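Long-range contacts in methylxanthine N1-demethylase NdmA (Pseudomonas putida, PDB 6ICN), which removes the N1-methyl group of caffeine and related methylxanthines in an NAD(P)H- and O2-dependent reaction that releases formaldehyde: residues L55-L60 with I141-D146; F194-T199 with D301-E306; T199-N204 with A236-F241. All blocks are in the same frame, centred on the assembly; numbering follows the deposited sequence.

Contact 1: L55-L60 with I141-D146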
loop_
_atom_site.group_PDB
_atom_site.type_symbol
_atom_site.label_atom_id
_atom_site.label_comp_id
_atom_site.label_asym_id
_atom_site.label_seq_id
_atom_site.Cartn_x
_atom_site.Cartn_y
_atom_site.Cartn_z
ATOM N N LEU A 55 5.488 18.821 22.027
ATOM C CA LEU A 55 5.073 17.462 21.694
ATOM C C LEU A 55 3.659 17.256 22.215
ATOM O O LEU A 55 3.402 17.486 23.402
ATOM C CB LEU A 55 6.028 16.420 22.313
ATOM C CG LEU A 55 5.562 14.954 22.251
ATOM C CD1 LEU A 55 5.486 14.519 20.783
ATOM C CD2 LEU A 55 6.458 13.996 23.079
ATOM N N ALA A 56 2.744 16.821 21.340
ATOM C CA ALA A 56 1.407 16.423 21.774
ATOM C C ALA A 56 1.459 15.063 22.467
ATOM O O ALA A 56 2.055 14.111 21.949
ATOM C CB ALA A 56 0.454 16.356 20.572
ATOM N N VAL A 57 0.803 14.964 23.627
ATOM C CA VAL A 57 0.644 13.704 24.343
ATOM C C VAL A 57 -0.803 13.606 24.806
ATOM O O VAL A 57 -1.544 14.592 24.824
ATOM C CB VAL A 57 1.596 13.569 25.546
ATOM C CG1 VAL A 57 3.056 13.715 25.084
ATOM C CG2 VAL A 57 1.262 14.621 26.613
ATOM N N LYS A 58 -1.212 12.383 25.151
ATOM C CA LYS A 58 -2.568 12.110 25.620
ATOM C C LYS A 58 -2.496 11.261 26.873
ATOM O O LYS A 58 -1.741 10.283 26.929
ATOM C CB LYS A 58 -3.416 11.396 24.548
ATOM C CG LYS A 58 -4.841 11.116 25.018
ATOM C CD LYS A 58 -5.658 10.387 23.939
ATOM C CE LYS A 58 -6.218 11.346 22.919
ATOM N NZ LYS A 58 -7.043 10.611 21.915
ATOM N N LEU A 59 -3.275 11.648 27.879
ATOM C CA LEU A 59 -3.242 11.001 29.183
ATOM C C LEU A 59 -4.659 10.995 29.718
ATOM O O LEU A 59 -5.271 12.063 29.825
ATOM C CB LEU A 59 -2.298 11.751 30.132
ATOM C CG LEU A 59 -2.406 11.334 31.593
ATOM C CD1 LEU A 59 -2.002 9.879 31.748
ATOM C CD2 LEU A 59 -1.481 12.221 32.431
ATOM N N LEU A 60 -5.190 9.802 30.007
ATOM C CA LEU A 60 -6.565 9.662 30.517
ATOM C C LEU A 60 -7.554 10.465 29.672
ATOM O O LEU A 60 -8.422 11.171 30.198
ATOM C CB LEU A 60 -6.639 10.074 31.991
ATOM C CG LEU A 60 -5.801 9.169 32.890
ATOM C CD1 LEU A 60 -5.565 9.790 34.283
ATOM C CD2 LEU A 60 -6.459 7.804 33.018
ATOM N N ILE A 141 9.128 11.827 30.994
ATOM C CA ILE A 141 8.367 13.014 31.376
ATOM C C ILE A 141 7.081 12.540 32.034
ATOM O O ILE A 141 6.337 11.737 31.442
ATOM C CB ILE A 141 8.053 13.904 30.159
ATOM C CG1 ILE A 141 9.336 14.365 29.475
ATOM C CG2 ILE A 141 7.170 15.081 30.571
ATOM C CD1 ILE A 141 10.218 15.173 30.363
ATOM N N TRP A 142 6.815 13.038 33.251
ATOM C CA TRP A 142 5.683 12.612 34.066
ATOM C C TRP A 142 4.706 13.762 34.268
ATOM O O TRP A 142 5.119 14.908 34.464
ATOM C CB TRP A 142 6.160 12.136 35.442
ATOM C CG TRP A 142 7.181 11.062 35.415
ATOM C CD1 TRP A 142 8.529 11.201 35.180
ATOM C CD2 TRP A 142 6.953 9.672 35.657
ATOM N NE1 TRP A 142 9.143 9.969 35.256
ATOM C CE2 TRP A 142 8.196 9.016 35.530
ATOM C CE3 TRP A 142 5.805 8.905 35.922
ATOM C CZ2 TRP A 142 8.340 7.640 35.711
ATOM C CZ3 TRP A 142 5.948 7.548 36.102
ATOM C CH2 TRP A 142 7.204 6.925 35.991
ATOM N N ILE A 143 3.405 13.465 34.227
ATOM C CA ILE A 143 2.362 14.467 34.416
ATOM C C ILE A 143 1.379 13.996 35.483
ATOM O O ILE A 143 0.971 12.830 35.493
ATOM C CB ILE A 143 1.613 14.773 33.100
ATOM C CG1 ILE A 143 2.551 15.479 32.119
ATOM C CG2 ILE A 143 0.381 15.653 33.361
ATOM C CD1 ILE A 143 1.903 15.694 30.747
ATOM N N ARG A 144 1.000 14.908 36.392
ATOM C CA ARG A 144 -0.096 14.659 37.330
ATOM C C ARG A 144 -1.219 15.634 37.024
ATOM O O ARG A 144 -1.047 16.853 37.164
ATOM C CB ARG A 144 0.349 14.803 38.789
ATOM C CG ARG A 144 -0.813 14.572 39.783
ATOM C CD ARG A 144 -0.299 14.550 41.217
ATOM N NE ARG A 144 0.363 15.809 41.582
ATOM C CZ ARG A 144 1.027 15.994 42.719
ATOM N NH1 ARG A 144 1.111 15.013 43.611
ATOM N NH2 ARG A 144 1.595 17.167 42.981
ATOM N N LEU A 145 -2.375 15.099 36.620
ATOM C CA LEU A 145 -3.457 15.965 36.162
ATOM C C LEU A 145 -4.140 16.693 37.313
ATOM O O LEU A 145 -4.548 17.851 37.158
ATOM C CB LEU A 145 -4.484 15.155 35.376
ATOM C CG LEU A 145 -4.009 14.712 33.990
ATOM C CD1 LEU A 145 -4.972 13.691 33.426
ATOM C CD2 LEU A 145 -3.900 15.918 33.064
ATOM N N ASP A 146 -4.327 16.020 38.442
ATOM C CA ASP A 146 -4.980 16.598 39.616
ATOM C C ASP A 146 -3.999 16.553 40.782
ATOM O O ASP A 146 -3.625 15.468 41.259
ATOM C CB ASP A 146 -6.268 15.848 39.953
ATOM C CG ASP A 146 -7.155 16.619 40.922
ATOM O OD1 ASP A 146 -6.597 17.286 41.811
ATOM O OD2 ASP A 146 -8.400 16.580 40.781
#
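Leu59 and Leu145 meet at the middle of a contact of apolar side chains, joined on one side by Ile143 and on the other by Leu60. The two leucines run antiparallel side by side: CD2 of Leu59 lies 3.9 Å from CG of Leu145, and Leu59 CG is equally close to Leu145 CD1. CD2 reaches this place because CG of Leu59 stands anti to the backbone nitrogen (chi1 168°). The same methyl also packs on the branch of Ile143, 4.0 Å from CG2, and comes near the Ile143 carbonyl oxygen, so one group bridges two residues of the opposing segment. At the margins the touches are single methyl pairs. Leu60 CD1 lies against Leu145 CD1 at 4.0 Å, while Val57 CG2 comes no closer than 4.3 Å to Ile143 CD1.

No hydrogen bond joins the segments; even the closest CA atoms, those of Leu59 and Ile143, are 8.4 Å apart, a spacing of side-chain packing and not of paired strands. The backbone bonds go to other strands: Val57 pairs with Leu64, and Ile141 with Val38 and Cys39. Phe132 packs on Ile143 and Leu145, and His36 on Leu59. Strands 55-59 and 140-144 are far apart in the order of their six-stranded antiparallel sheet, so their meeting is consistent with a sheet curled around an apolar core, as in the Rieske domain.

Contact 2: F194-T199 with D301-E306; sequences FIHPGT and DLVFAE. With CO (cobalt (II) ion), chain E; CFF (caffeine), chain F.
The imidazole of His196 carries CG2 of Ile195 over one face, near its margin, and meets helix 293-313 with its edge. There, in the ring plane, lie the carbonyl oxygen of Val303, 3.3 Å from CE1, and OE1 of Glu306. The carboxylate is turned 41° from the ring. CG of Glu306 is anti to the carbonyl carbon (chi1 -69°) and the chain is extended beyond it, which carries the carboxylate to His196 and Thr199. ND1 of His196 donates to OE1 at 2.7 Å in an almost straight bond (170°), reaching the anti side of the oxygen. Thr199 grips the other oxygen, its OG1 donating to the syn lone pair of OE2 at 2.8 Å, and water 1 links OE2 to the amide of Gly198. With both oxygens bonded the carboxylate is fixed; the ring is held at ND1 by Glu306 and at NE2 by the metal.

An alanine at Glu306 removes the acceptor of ND1 and of Thr199 OG1, and the imidazole, though still tied to the metal, is likely to be less firmly oriented.

CG1 of Val303 lies 3.6 Å from His196 CE1; CE1 of Phe304 touches the caffeine methyl C14 at 3.7 Å. NE2 of His196 binds cobalt at 2.0 Å with His191, Asp307 and water 2. Cobalt here occupies the two-histidine, one-carboxylate site that holds the non-heme iron in Rieske oxygenases, with Glu306 as second-shell support.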
loop_
_atom_site.group_PDB
_atom_site.type_symbol
_atom_site.label_atom_id
_atom_site.label_comp_id
_atom_site.label_asym_id
_atom_site.label_seq_id
_atom_site.Cartn_x
_atom_site.Cartn_y
_atom_site.Cartn_z
ATOM N N PHE A 194 3.123 -20.721 29.506
ATOM C CA PHE A 194 2.279 -20.825 28.321
ATOM C C PHE A 194 2.531 -19.745 27.275
ATOM O O PHE A 194 2.387 -20.011 26.079
ATOM C CB PHE A 194 0.818 -20.807 28.765
ATOM C CG PHE A 194 0.489 -21.979 29.609
ATOM C CD1 PHE A 194 0.265 -23.210 29.007
ATOM C CD2 PHE A 194 0.480 -21.888 30.993
ATOM C CE1 PHE A 194 0.029 -24.322 29.775
ATOM C CE2 PHE A 194 0.234 -23.002 31.772
ATOM C CZ PHE A 194 0.001 -24.219 31.156
ATOM N N ILE A 195 2.932 -18.551 27.690
ATOM C CA ILE A 195 3.124 -17.450 26.748
ATOM C C ILE A 195 4.608 -17.319 26.424
ATOM O O ILE A 195 4.973 -16.936 25.300
ATOM C CB ILE A 195 2.517 -16.154 27.314
ATOM C CG1 ILE A 195 0.987 -16.254 27.274
ATOM C CG2 ILE A 195 2.978 -14.895 26.536
ATOM C CD1 ILE A 195 0.287 -14.942 27.411
ATOM N N HIS A 196 5.478 -17.704 27.379
ATOM C CA HIS A 196 6.927 -17.544 27.222
ATOM C C HIS A 196 7.730 -18.842 27.375
ATOM O O HIS A 196 8.790 -18.821 28.015
ATOM C CB HIS A 196 7.458 -16.543 28.252
ATOM C CG HIS A 196 6.730 -15.230 28.267
ATOM N ND1 HIS A 196 6.759 -14.343 27.209
ATOM C CD2 HIS A 196 5.997 -14.636 29.236
ATOM C CE1 HIS A 196 6.050 -13.271 27.518
ATOM N NE2 HIS A 196 5.563 -13.430 28.739
ATOM N N PRO A 197 7.297 -19.970 26.800
ATOM C CA PRO A 197 8.025 -21.226 27.068
ATOM C C PRO A 197 9.448 -21.236 26.535
ATOM O O PRO A 197 10.364 -21.686 27.234
ATOM C CB PRO A 197 7.151 -22.288 26.386
ATOM C CG PRO A 197 6.459 -21.554 25.305
ATOM C CD PRO A 197 6.179 -20.189 25.867
ATOM N N GLY A 198 9.682 -20.757 25.319
ATOM C CA GLY A 198 11.083 -20.783 24.913
ATOM C C GLY A 198 11.966 -19.785 25.640
ATOM O O GLY A 198 13.195 -19.888 25.567
ATOM N N THR A 199 11.368 -18.865 26.383
ATOM C CA THR A 199 11.924 -17.535 26.560
ATOM C C THR A 199 12.165 -17.171 28.014
ATOM O O THR A 199 13.268 -16.722 28.361
ATOM C CB THR A 199 10.958 -16.540 25.892
ATOM O OG1 THR A 199 10.746 -16.959 24.534
ATOM C CG2 THR A 199 11.516 -15.137 25.904
ATOM N N ASP A 301 11.883 -7.216 23.509
ATOM C CA ASP A 301 10.907 -7.080 22.439
ATOM C C ASP A 301 10.234 -8.413 22.135
ATOM O O ASP A 301 9.035 -8.459 21.826
ATOM C CB ASP A 301 11.585 -6.532 21.183
ATOM C CG ASP A 301 11.950 -5.051 21.298
ATOM O OD1 ASP A 301 11.532 -4.383 22.270
ATOM O OD2 ASP A 301 12.663 -4.580 20.388
ATOM N N LEU A 302 10.992 -9.510 22.217
ATOM C CA LEU A 302 10.428 -10.844 21.997
ATOM C C LEU A 302 9.394 -11.186 23.067
ATOM O O LEU A 302 8.292 -11.661 22.753
ATOM C CB LEU A 302 11.567 -11.877 21.980
ATOM C CG LEU A 302 11.188 -13.359 21.941
ATOM C CD1 LEU A 302 10.373 -13.652 20.681
ATOM C CD2 LEU A 302 12.433 -14.250 22.032
ATOM N N VAL A 303 9.740 -10.937 24.335
ATOM C CA VAL A 303 8.798 -11.127 25.443
ATOM C C VAL A 303 7.521 -10.333 25.200
ATOM O O VAL A 303 6.406 -10.861 25.304
ATOM C CB VAL A 303 9.463 -10.724 26.774
ATOM C CG1 VAL A 303 8.422 -10.657 27.910
ATOM C CG2 VAL A 303 10.593 -11.698 27.134
ATOM N N PHE A 304 7.660 -9.057 24.844
ATOM C CA PHE A 304 6.472 -8.240 24.630
ATOM C C PHE A 304 5.654 -8.754 23.446
ATOM O O PHE A 304 4.421 -8.728 23.482
ATOM C CB PHE A 304 6.865 -6.775 24.433
ATOM C CG PHE A 304 7.438 -6.107 25.679
ATOM C CD1 PHE A 304 7.074 -6.524 26.958
ATOM C CD2 PHE A 304 8.343 -5.052 25.552
ATOM C CE1 PHE A 304 7.608 -5.890 28.108
ATOM C CE2 PHE A 304 8.879 -4.418 26.696
ATOM C CZ PHE A 304 8.505 -4.835 27.965
ATOM N N ALA A 305 6.326 -9.218 22.380
ATOM C CA ALA A 305 5.594 -9.753 21.233
ATOM C C ALA A 305 4.841 -11.020 21.601
ATOM O O ALA A 305 3.782 -11.292 21.020
ATOM C CB ALA A 305 6.541 -10.043 20.064
ATOM N N GLU A 306 5.381 -11.814 22.539
ATOM C CA GLU A 306 4.667 -13.005 23.012
ATOM C C GLU A 306 3.419 -12.629 23.815
ATOM O O GLU A 306 2.342 -13.217 23.620
ATOM C CB GLU A 306 5.618 -13.886 23.826
ATOM C CG GLU A 306 6.714 -14.533 22.937
ATOM C CD GLU A 306 7.812 -15.266 23.718
ATOM O OE1 GLU A 306 7.989 -15.019 24.934
ATOM O OE2 GLU A 306 8.537 -16.075 23.087
HETATM CO CO CO E . 4.346 -12.122 29.734
HETATM N N1 CFF F . 8.601 -9.730 32.628
HETATM C C2 CFF F . 9.488 -10.506 33.330
HETATM C C10 CFF F . 7.225 -9.624 33.078
HETATM C C6 CFF F . 8.988 -9.074 31.531
HETATM N N3 CFF F . 10.776 -10.612 32.914
HETATM O O11 CFF F . 9.132 -11.090 34.309
HETATM C C12 CFF F . 11.728 -11.436 33.652
HETATM C C4 CFF F . 11.171 -9.950 31.802
HETATM C C5 CFF F . 10.302 -9.182 31.115
HETATM N N9 CFF F . 12.361 -9.881 31.181
HETATM O O13 CFF F . 8.208 -8.396 30.919
HETATM N N7 CFF F . 10.963 -8.634 30.078
HETATM C C8 CFF F . 12.229 -9.067 30.120
HETATM C C14 CFF F . 10.665 -7.739 28.974
HETATM O O HOH W 1 8.061 -18.761 23.713
HETATM O O HOH W 2 4.520 -10.591 31.160
#

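Contact 3: T199-N204 with A236-F241. With CFF (caffeine), chain F.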
loop_
_atom_site.group_PDB
_atom_site.type_symbol
_atom_site.label_atom_id
_atom_site.label_comp_id
_atom_site.label_asym_id
_atom_site.label_seq_id
_atom_site.Cartn_x
_atom_site.Cartn_y
_atom_site.Cartn_z
ATOM N N THR A 199 11.368 -18.865 26.383
ATOM C CA THR A 199 11.924 -17.535 26.560
ATOM C C THR A 199 12.165 -17.171 28.014
ATOM O O THR A 199 13.268 -16.722 28.361
ATOM C CB THR A 199 10.958 -16.540 25.892
ATOM O OG1 THR A 199 10.746 -16.959 24.534
ATOM C CG2 THR A 199 11.516 -15.137 25.904
ATOM N N LEU A 200 11.162 -17.344 28.875
ATOM C CA LEU A 200 11.305 -17.046 30.297
ATOM C C LEU A 200 11.212 -18.272 31.191
ATOM O O LEU A 200 11.950 -18.361 32.171
ATOM C CB LEU A 200 10.251 -16.019 30.736
ATOM C CG LEU A 200 10.592 -14.599 30.278
ATOM C CD1 LEU A 200 9.475 -13.619 30.617
ATOM C CD2 LEU A 200 11.926 -14.159 30.889
ATOM N N PHE A 201 10.337 -19.222 30.891
ATOM C CA PHE A 201 10.131 -20.351 31.784
ATOM C C PHE A 201 10.164 -21.656 31.008
ATOM O O PHE A 201 9.899 -21.693 29.803
ATOM C CB PHE A 201 8.792 -20.243 32.523
ATOM C CG PHE A 201 8.891 -19.621 33.890
ATOM C CD1 PHE A 201 9.459 -18.361 34.059
ATOM C CD2 PHE A 201 8.390 -20.285 35.002
ATOM C CE1 PHE A 201 9.541 -17.776 35.318
ATOM C CE2 PHE A 201 8.462 -19.706 36.266
ATOM C CZ PHE A 201 9.042 -18.451 36.426
ATOM N N ASP A 202 10.493 -22.735 31.721
ATOM C CA ASP A 202 10.193 -24.068 31.221
ATOM C C ASP A 202 8.679 -24.233 31.123
ATOM O O ASP A 202 7.948 -23.778 32.014
ATOM C CB ASP A 202 10.755 -25.152 32.148
ATOM C CG ASP A 202 12.243 -25.361 31.989
ATOM O OD1 ASP A 202 12.822 -24.913 30.975
ATOM O OD2 ASP A 202 12.833 -26.004 32.880
ATOM N N PRO A 203 8.169 -24.871 30.067
ATOM C CA PRO A 203 6.716 -25.116 30.005
ATOM C C PRO A 203 6.182 -25.997 31.138
ATOM O O PRO A 203 4.976 -25.954 31.409
ATOM C CB PRO A 203 6.522 -25.769 28.624
ATOM C CG PRO A 203 7.898 -26.159 28.152
ATOM C CD PRO A 203 8.847 -25.194 28.799
ATOM N N ASN A 204 7.034 -26.776 31.820
ATOM C CA ASN A 204 6.570 -27.625 32.919
ATOM C C ASN A 204 6.545 -26.911 34.270
ATOM O O ASN A 204 5.983 -27.454 35.229
ATOM C CB ASN A 204 7.431 -28.892 33.027
ATOM C CG ASN A 204 8.922 -28.612 32.874
ATOM O OD1 ASN A 204 9.367 -28.083 31.850
ATOM N ND2 ASN A 204 9.700 -28.966 33.897
ATOM N N ALA A 236 18.062 -13.992 29.531
ATOM C CA ALA A 236 16.780 -13.954 30.222
ATOM C C ALA A 236 16.996 -13.497 31.660
ATOM O O ALA A 236 17.813 -14.103 32.374
ATOM C CB ALA A 236 16.106 -15.326 30.205
ATOM N N PRO A 237 16.320 -12.423 32.121
ATOM C CA PRO A 237 16.432 -12.045 33.539
ATOM C C PRO A 237 15.650 -12.997 34.426
ATOM O O PRO A 237 14.525 -12.693 34.833
ATOM C CB PRO A 237 15.849 -10.625 33.583
ATOM C CG PRO A 237 15.850 -10.157 32.129
ATOM C CD PRO A 237 15.601 -11.401 31.338
ATOM N N ILE A 238 16.238 -14.152 34.725
ATOM C CA ILE A 238 15.607 -15.173 35.554
ATOM C C ILE A 238 16.459 -15.375 36.800
ATOM O O ILE A 238 17.675 -15.577 36.703
ATOM C CB ILE A 238 15.427 -16.493 34.780
ATOM C CG1 ILE A 238 14.215 -16.398 33.842
ATOM C CG2 ILE A 238 15.283 -17.662 35.737
ATOM C CD1 ILE A 238 12.877 -16.342 34.566
ATOM N N GLY A 239 15.822 -15.307 37.969
ATOM C CA GLY A 239 16.530 -15.484 39.224
ATOM C C GLY A 239 15.651 -15.194 40.423
ATOM O O GLY A 239 14.453 -15.495 40.401
ATOM N N SER A 240 16.226 -14.617 41.480
ATOM C CA SER A 240 15.435 -14.185 42.627
ATOM C C SER A 240 14.831 -12.811 42.338
ATOM O O SER A 240 15.567 -11.853 42.077
ATOM C CB SER A 240 16.297 -14.144 43.886
ATOM O OG SER A 240 15.585 -13.494 44.924
ATOM N N PHE A 241 13.498 -12.717 42.401
ATOM C CA PHE A 241 12.740 -11.540 41.972
ATOM C C PHE A 241 12.288 -10.724 43.181
ATOM O O PHE A 241 11.544 -11.237 44.020
ATOM C CB PHE A 241 11.489 -11.949 41.187
ATOM C CG PHE A 241 11.734 -12.397 39.768
ATOM C CD1 PHE A 241 13.010 -12.577 39.271
ATOM C CD2 PHE A 241 10.646 -12.629 38.922
ATOM C CE1 PHE A 241 13.202 -12.989 37.962
ATOM C CE2 PHE A 241 10.833 -13.041 37.610
ATOM C CZ PHE A 241 12.116 -13.219 37.132
HETATM N N1 CFF F . 8.601 -9.730 32.628
HETATM C C2 CFF F . 9.488 -10.506 33.330
HETATM C C10 CFF F . 7.225 -9.624 33.078
HETATM C C6 CFF F . 8.988 -9.074 31.531
HETATM N N3 CFF F . 10.776 -10.612 32.914
HETATM O O11 CFF F . 9.132 -11.090 34.309
HETATM C C12 CFF F . 11.728 -11.436 33.652
HETATM C C4 CFF F . 11.171 -9.950 31.802
HETATM C C5 CFF F . 10.302 -9.182 31.115
HETATM N N9 CFF F . 12.361 -9.881 31.181
HETATM O O13 CFF F . 8.208 -8.396 30.919
HETATM N N7 CFF F . 10.963 -8.634 30.078
HETATM C C8 CFF F . 12.229 -9.067 30.120
HETATM C C14 CFF F . 10.665 -7.739 28.974
#
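Ile238 presses its CD1 methyl against the backbone of Leu200 and the ring of Phe201. The methyl sits 3.3 Å from Leu200 O and 3.7 Å from Phe201 CE1, approaching the ring obliquely. CG1 of Ile238 is anti to its own carbonyl carbon (chi1 -78°), which carries the ethyl branch across to the loop. Ala236 adds its CB, 3.7 Å from Thr199 O. CD2 of Leu200 faces both residues more loosely, 4.4 Å from Ala236 CB and from Ile238 CG1.

Leu200 also turns to caffeine. Leu200 CD2 and Phe241 CZ each come within 3.9 Å of C12, the methyl on N3, while CD1 of Leu200 sits over the face of the xanthine, 4.0 Å from N3. The carbonyl oxygen of Pro237 is nearer to that methyl, at 3.3 Å from C12, and the proline ring places CG and CD against N9, each 3.6 Å away. C12 is thus bordered by a leucine branch, an aromatic ring and a carbonyl.

Behind this shell, Pro237 is the centre of an inverse gamma turn, closed by a weak bond from Ile238 N to Ala236 O, and the backbone of Ile238 pairs with Tyr258. Phe299 of helix 293-313 packs on Ala236, Pro237 and Thr199, and Phe192 stacks with the ring of Phe201. OG1 of Thr199 is bonded to Glu306.

No hydrogen bond crosses between the segments, and the carbonyl oxygens of Thr199 and Leu200 are buried here without a polar partner. The contact is consistent with holding the N3-methyl mainly by shape and dispersion, with Pro237 O the polar atom beside it.

Overall arrangement
Contacts 2 and 3 are parts of one site. They share Thr199, their centres are about 11 Å apart, and both touch caffeine. The backbone also joins them by a probable hydrogen bond from Phe201 N to His196 O (3.3 Å), and Val303 packs on Leu200. Contact 2 supplies a ligand of the cobalt and contact 3 part of the wall beside the N3-methyl, while the N1-methyl carbon C10, the one removed in the reaction, lies 5.1 Å from the metal. Contact 1 is separate: it belongs to the Rieske domain, its centre about 30 Å from that of contact 2 and about 34 Å from that of contact 3, with nearest atoms about 14 and 20 Å away.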